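PDB 7BVE: integral membrane indolylacetylinositol arabinosyltransferase EmbC from Mycolicibacterium smegmatis, which is probably an arabinosyltransferase of the cell membrane that polymerises arabinose into the arabinan of the mycobacterial cell wall. Local coordinates for residues Ala145-Thr158 against Ala169-Pro181. Residues are numbered along the deposited sequence; the frame is centred on the assembly and turned at random.
Sequences AHADKVTGEFVGLT and AVRGERSGYDFRP
Strand 171-175 forms the outermost strand of an antiparallel sheet in the concanavalin-like domain, pairing with strand 149-155, which has strand 140-145 on its other flank. Gly152 and Gly172 make a hydrogen-bonded pair in which Gly152 N gives Gly172 O a bond of 3.1 Å and the return bond is weak. The next such pair is Val150 with Arg174, where Arg174 N reaches Val150 O at 3.2 Å and the bond back is again weak.

The sheet face carrying Thr151, Glu153, Arg171 and Glu173 is polar. Glu153 is stretched out (chi1 180°, chi2 179°), which brings its CG and CD across the aliphatic part of Arg171, Glu153 CG to Arg171 CG 3.8 Å. Its OE1 makes only a long salt bridge to Arg171 NE. Glu173 OE2 sits over one face of the same guanidinium, 3.1 Å from Arg171 NE, so charge rather than a directed N-H joins them. At the guanidinium edge, NH1 gives Thr151 OG1 a weak bond.

On the reverse face the buried Val150 sets CG2 against Arg174 CB and CG1 against Phe179 CB, the latter at 3.8 Å. Nearer the hairpin's connecting loop, Val170 CG1 packs on Leu157 CD1, and Val126 of strand 123-129 touches both Val170 and Phe154.

Past the strands, one face of the Arg180 guanidinium lies over the methyl of Ala147, which is offset toward its rim. Asp178 holds that guanidinium side-on, OD1 to Arg180 NE at 3.2 Å and OD2 to NH1, both through syn lone pairs. Arg180 also donates to the carbonyl oxygens of Ala65 and Pro1070. The two-nitrogen grip and these outer acceptors fix the guanidinium's rotation, and Asp178 probably offsets its charge, while the Arg171 cluster relies on less directional attraction, with one long ion pair and one weak bond.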
loop_
_atom_site.group_PDB
_atom_site.type_symbol
_atom_site.label_atom_id
_atom_site.label_comp_id
_atom_site.label_asym_id
_atom_site.label_seq_id
_atom_site.Cartn_x
_atom_site.Cartn_y
_atom_site.Cartn_z
ATOM N N ALA A 145 45.063 11.581 3.109
ATOM C CA ALA A 145 43.803 10.876 2.926
ATOM C C ALA A 145 43.530 10.661 1.447
ATOM O O ALA A 145 43.734 11.563 0.635
ATOM C CB ALA A 145 42.639 11.634 3.556
ATOM N N HIS A 146 43.073 9.458 1.101
ATOM C CA HIS A 146 42.715 9.105 -0.263
ATOM C C HIS A 146 41.480 8.221 -0.228
ATOM O O HIS A 146 40.920 7.944 0.833
ATOM C CB HIS A 146 43.841 8.369 -0.986
ATOM C CG HIS A 146 45.072 9.185 -1.185
ATOM N ND1 HIS A 146 45.130 10.233 -2.075
ATOM C CD2 HIS A 146 46.306 9.083 -0.641
ATOM C CE1 HIS A 146 46.341 10.757 -2.055
ATOM N NE2 HIS A 146 47.074 10.078 -1.194
ATOM N N ALA A 147 41.078 7.740 -1.401
ATOM C CA ALA A 147 39.892 6.902 -1.518
ATOM C C ALA A 147 40.119 5.469 -1.069
ATOM O O ALA A 147 39.149 4.715 -0.973
ATOM C CB ALA A 147 39.392 6.909 -2.960
ATOM N N ASP A 148 41.360 5.079 -0.789
ATOM C CA ASP A 148 41.667 3.710 -0.401
ATOM C C ASP A 148 42.309 3.614 0.978
ATOM O O ASP A 148 42.083 2.633 1.693
ATOM C CB ASP A 148 42.562 3.071 -1.457
ATOM C CG ASP A 148 43.762 3.919 -1.789
ATOM O OD1 ASP A 148 43.846 5.054 -1.287
ATOM O OD2 ASP A 148 44.626 3.454 -2.558
ATOM N N LYS A 149 43.095 4.612 1.378
ATOM C CA LYS A 149 43.725 4.562 2.689
ATOM C C LYS A 149 43.957 5.964 3.239
ATOM O O LYS A 149 44.223 6.902 2.485
ATOM C CB LYS A 149 45.049 3.787 2.635
ATOM C CG LYS A 149 46.103 4.387 1.733
ATOM C CD LYS A 149 47.386 3.591 1.787
ATOM C CE LYS A 149 48.448 4.217 0.901
ATOM N NZ LYS A 149 49.726 3.454 0.929
ATOM N N VAL A 150 43.830 6.091 4.557
ATOM C CA VAL A 150 44.247 7.273 5.301
ATOM C C VAL A 150 45.432 6.869 6.162
ATOM O O VAL A 150 45.600 5.686 6.473
ATOM C CB VAL A 150 43.107 7.854 6.157
ATOM C CG1 VAL A 150 41.966 8.290 5.279
ATOM C CG2 VAL A 150 42.617 6.848 7.155
ATOM N N THR A 151 46.266 7.839 6.524
ATOM C CA THR A 151 47.533 7.532 7.185
ATOM C C THR A 151 48.043 8.755 7.931
ATOM O O THR A 151 48.064 9.855 7.383
ATOM C CB THR A 151 48.568 7.017 6.177
ATOM O OG1 THR A 151 49.862 6.949 6.791
ATOM C CG2 THR A 151 48.613 7.842 4.904
ATOM N N GLY A 152 48.424 8.565 9.192
ATOM C CA GLY A 152 49.059 9.613 9.963
ATOM C C GLY A 152 50.391 9.168 10.521
ATOM O O GLY A 152 50.652 7.980 10.652
ATOM N N GLU A 153 51.237 10.143 10.853
ATOM C CA GLU A 153 52.581 9.827 11.325
ATOM C C GLU A 153 53.232 10.952 12.116
ATOM O O GLU A 153 53.411 12.050 11.588
ATOM C CB GLU A 153 53.492 9.481 10.150
ATOM C CG GLU A 153 54.901 9.136 10.580
ATOM C CD GLU A 153 55.797 8.766 9.425
ATOM O OE1 GLU A 153 55.322 8.788 8.272
ATOM O OE2 GLU A 153 56.981 8.463 9.672
ATOM N N PHE A 154 53.621 10.687 13.359
ATOM C CA PHE A 154 54.461 11.596 14.139
ATOM C C PHE A 154 55.906 11.339 13.731
ATOM O O PHE A 154 56.494 10.324 14.104
ATOM C CB PHE A 154 54.271 11.384 15.636
ATOM C CG PHE A 154 52.954 11.871 16.173
ATOM C CD1 PHE A 154 52.781 13.200 16.524
ATOM C CD2 PHE A 154 51.903 10.998 16.357
ATOM C CE1 PHE A 154 51.584 13.650 17.040
ATOM C CE2 PHE A 154 50.696 11.444 16.868
ATOM C CZ PHE A 154 50.538 12.775 17.206
ATOM N N VAL A 155 56.482 12.263 12.968
ATOM C CA VAL A 155 57.801 12.061 12.375
ATOM C C VAL A 155 58.860 12.493 13.382
ATOM O O VAL A 155 59.121 13.684 13.547
ATOM C CB VAL A 155 57.946 12.828 11.060
ATOM C CG1 VAL A 155 59.304 12.565 10.436
ATOM C CG2 VAL A 155 56.829 12.461 10.111
ATOM N N GLY A 156 59.495 11.524 14.035
ATOM C CA GLY A 156 60.559 11.833 14.966
ATOM C C GLY A 156 60.608 10.960 16.203
ATOM O O GLY A 156 61.674 10.811 16.806
ATOM N N LEU A 157 59.483 10.375 16.598
ATOM C CA LEU A 157 59.432 9.579 17.815
ATOM C C LEU A 157 58.861 8.196 17.531
ATOM O O LEU A 157 58.230 7.954 16.500
ATOM C CB LEU A 157 58.629 10.299 18.911
ATOM C CG LEU A 157 57.167 10.727 18.772
ATOM C CD1 LEU A 157 56.195 9.658 19.220
ATOM C CD2 LEU A 157 56.957 11.966 19.594
ATOM N N THR A 158 59.101 7.286 18.475
ATOM C CA THR A 158 58.667 5.898 18.407
ATOM C C THR A 158 57.788 5.585 19.610
ATOM O O THR A 158 57.540 6.441 20.462
ATOM C CB THR A 158 59.861 4.942 18.381
ATOM O OG1 THR A 158 60.635 5.129 19.572
ATOM C CG2 THR A 158 60.738 5.201 17.169
ATOM N N ALA A 169 58.539 3.634 14.879
ATOM C CA ALA A 169 58.293 4.902 14.175
ATOM C C ALA A 169 56.798 5.121 13.918
ATOM O O ALA A 169 56.318 5.006 12.790
ATOM C CB ALA A 169 59.101 4.980 12.875
ATOM N N VAL A 170 56.087 5.408 15.019
ATOM C CA VAL A 170 54.631 5.334 15.188
ATOM C C VAL A 170 53.793 5.916 14.049
ATOM O O VAL A 170 53.960 7.068 13.641
ATOM C CB VAL A 170 54.258 5.980 16.540
ATOM C CG1 VAL A 170 54.920 7.317 16.693
ATOM C CG2 VAL A 170 52.750 6.132 16.688
ATOM N N ARG A 171 52.901 5.086 13.514
ATOM C CA ARG A 171 52.042 5.433 12.396
ATOM C C ARG A 171 50.652 4.887 12.679
ATOM O O ARG A 171 50.375 4.366 13.762
ATOM C CB ARG A 171 52.574 4.866 11.077
ATOM C CG ARG A 171 53.895 5.443 10.623
ATOM C CD ARG A 171 54.353 4.849 9.314
ATOM N NE ARG A 171 53.518 5.295 8.207
ATOM C CZ ARG A 171 53.627 4.844 6.963
ATOM N NH1 ARG A 171 52.825 5.311 6.017
ATOM N NH2 ARG A 171 54.541 3.931 6.662
ATOM N N GLY A 172 49.779 5.002 11.691
ATOM C CA GLY A 172 48.464 4.409 11.776
ATOM C C GLY A 172 47.778 4.499 10.437
ATOM O O GLY A 172 47.740 5.570 9.839
ATOM N N GLU A 173 47.238 3.390 9.951
ATOM C CA GLU A 173 46.595 3.353 8.650
ATOM C C GLU A 173 45.234 2.695 8.782
ATOM O O GLU A 173 45.016 1.841 9.642
ATOM C CB GLU A 173 47.439 2.599 7.618
ATOM C CG GLU A 173 48.740 3.282 7.248
ATOM C CD GLU A 173 49.873 2.937 8.189
ATOM O OE1 GLU A 173 49.671 2.084 9.074
ATOM O OE2 GLU A 173 50.968 3.519 8.049
ATOM N N ARG A 174 44.308 3.118 7.929
ATOM C CA ARG A 174 42.978 2.522 7.860
ATOM C C ARG A 174 42.657 2.277 6.393
ATOM O O ARG A 174 42.571 3.226 5.611
ATOM C CB ARG A 174 41.925 3.418 8.504
ATOM C CG ARG A 174 42.104 3.646 9.990
ATOM C CD ARG A 174 41.907 2.363 10.769
ATOM N NE ARG A 174 41.907 2.591 12.210
ATOM C CZ ARG A 174 43.001 2.613 12.963
ATOM N NH1 ARG A 174 44.193 2.435 12.416
ATOM N NH2 ARG A 174 42.903 2.822 14.267
ATOM N N SER A 175 42.487 1.015 6.019
ATOM C CA SER A 175 42.236 0.634 4.639
ATOM C C SER A 175 41.006 -0.258 4.556
ATOM O O SER A 175 40.459 -0.704 5.567
ATOM C CB SER A 175 43.450 -0.080 4.043
ATOM O OG SER A 175 44.578 0.773 4.038
ATOM N N GLY A 176 40.572 -0.517 3.326
ATOM C CA GLY A 176 39.422 -1.369 3.110
ATOM C C GLY A 176 38.089 -0.669 3.190
ATOM O O GLY A 176 37.049 -1.334 3.147
ATOM N N TYR A 177 38.088 0.653 3.295
ATOM C CA TYR A 177 36.878 1.452 3.407
ATOM C C TYR A 177 37.256 2.878 3.046
ATOM O O TYR A 177 38.427 3.257 3.114
ATOM C CB TYR A 177 36.280 1.362 4.816
ATOM C CG TYR A 177 34.975 2.089 5.027
ATOM C CD1 TYR A 177 33.804 1.632 4.446
ATOM C CD2 TYR A 177 34.909 3.206 5.842
ATOM C CE1 TYR A 177 32.609 2.286 4.647
ATOM C CE2 TYR A 177 33.719 3.866 6.053
ATOM C CZ TYR A 177 32.573 3.401 5.452
ATOM O OH TYR A 177 31.379 4.055 5.657
ATOM N N ASP A 178 36.258 3.659 2.639
ATOM C CA ASP A 178 36.485 5.029 2.186
ATOM C C ASP A 178 36.369 5.945 3.403
ATOM O O ASP A 178 35.279 6.330 3.822
ATOM C CB ASP A 178 35.500 5.380 1.080
ATOM C CG ASP A 178 35.950 6.549 0.245
ATOM O OD1 ASP A 178 36.959 7.182 0.598
ATOM O OD2 ASP A 178 35.325 6.810 -0.801
ATOM N N PHE A 179 37.518 6.282 3.988
ATOM C CA PHE A 179 37.587 7.104 5.190
ATOM C C PHE A 179 37.899 8.556 4.883
ATOM O O PHE A 179 38.632 9.192 5.642
ATOM C CB PHE A 179 38.643 6.579 6.162
ATOM C CG PHE A 179 38.300 5.277 6.808
ATOM C CD1 PHE A 179 37.387 5.226 7.844
ATOM C CD2 PHE A 179 38.927 4.110 6.413
ATOM C CE1 PHE A 179 37.081 4.035 8.445
ATOM C CE2 PHE A 179 38.628 2.920 7.013
ATOM C CZ PHE A 179 37.702 2.879 8.027
ATOM N N ARG A 180 37.405 9.085 3.787
ATOM C CA ARG A 180 37.673 10.485 3.509
ATOM C C ARG A 180 36.790 11.367 4.382
ATOM O O ARG A 180 35.601 11.077 4.543
ATOM C CB ARG A 180 37.462 10.802 2.039
ATOM C CG ARG A 180 38.589 10.317 1.173
ATOM C CD ARG A 180 38.424 10.701 -0.270
ATOM N NE ARG A 180 37.406 9.916 -0.943
ATOM C CZ ARG A 180 37.021 10.126 -2.191
ATOM N NH1 ARG A 180 36.097 9.363 -2.740
ATOM N NH2 ARG A 180 37.570 11.096 -2.894
ATOM N N PRO A 181 37.336 12.418 4.984
ATOM C CA PRO A 181 36.533 13.278 5.847
ATOM C C PRO A 181 35.741 14.308 5.060
ATOM O O PRO A 181 36.127 14.731 3.971
ATOM C CB PRO A 181 37.590 13.953 6.726
ATOM C CG PRO A 181 38.786 13.981 5.894
ATOM C CD PRO A 181 38.768 12.735 5.084
#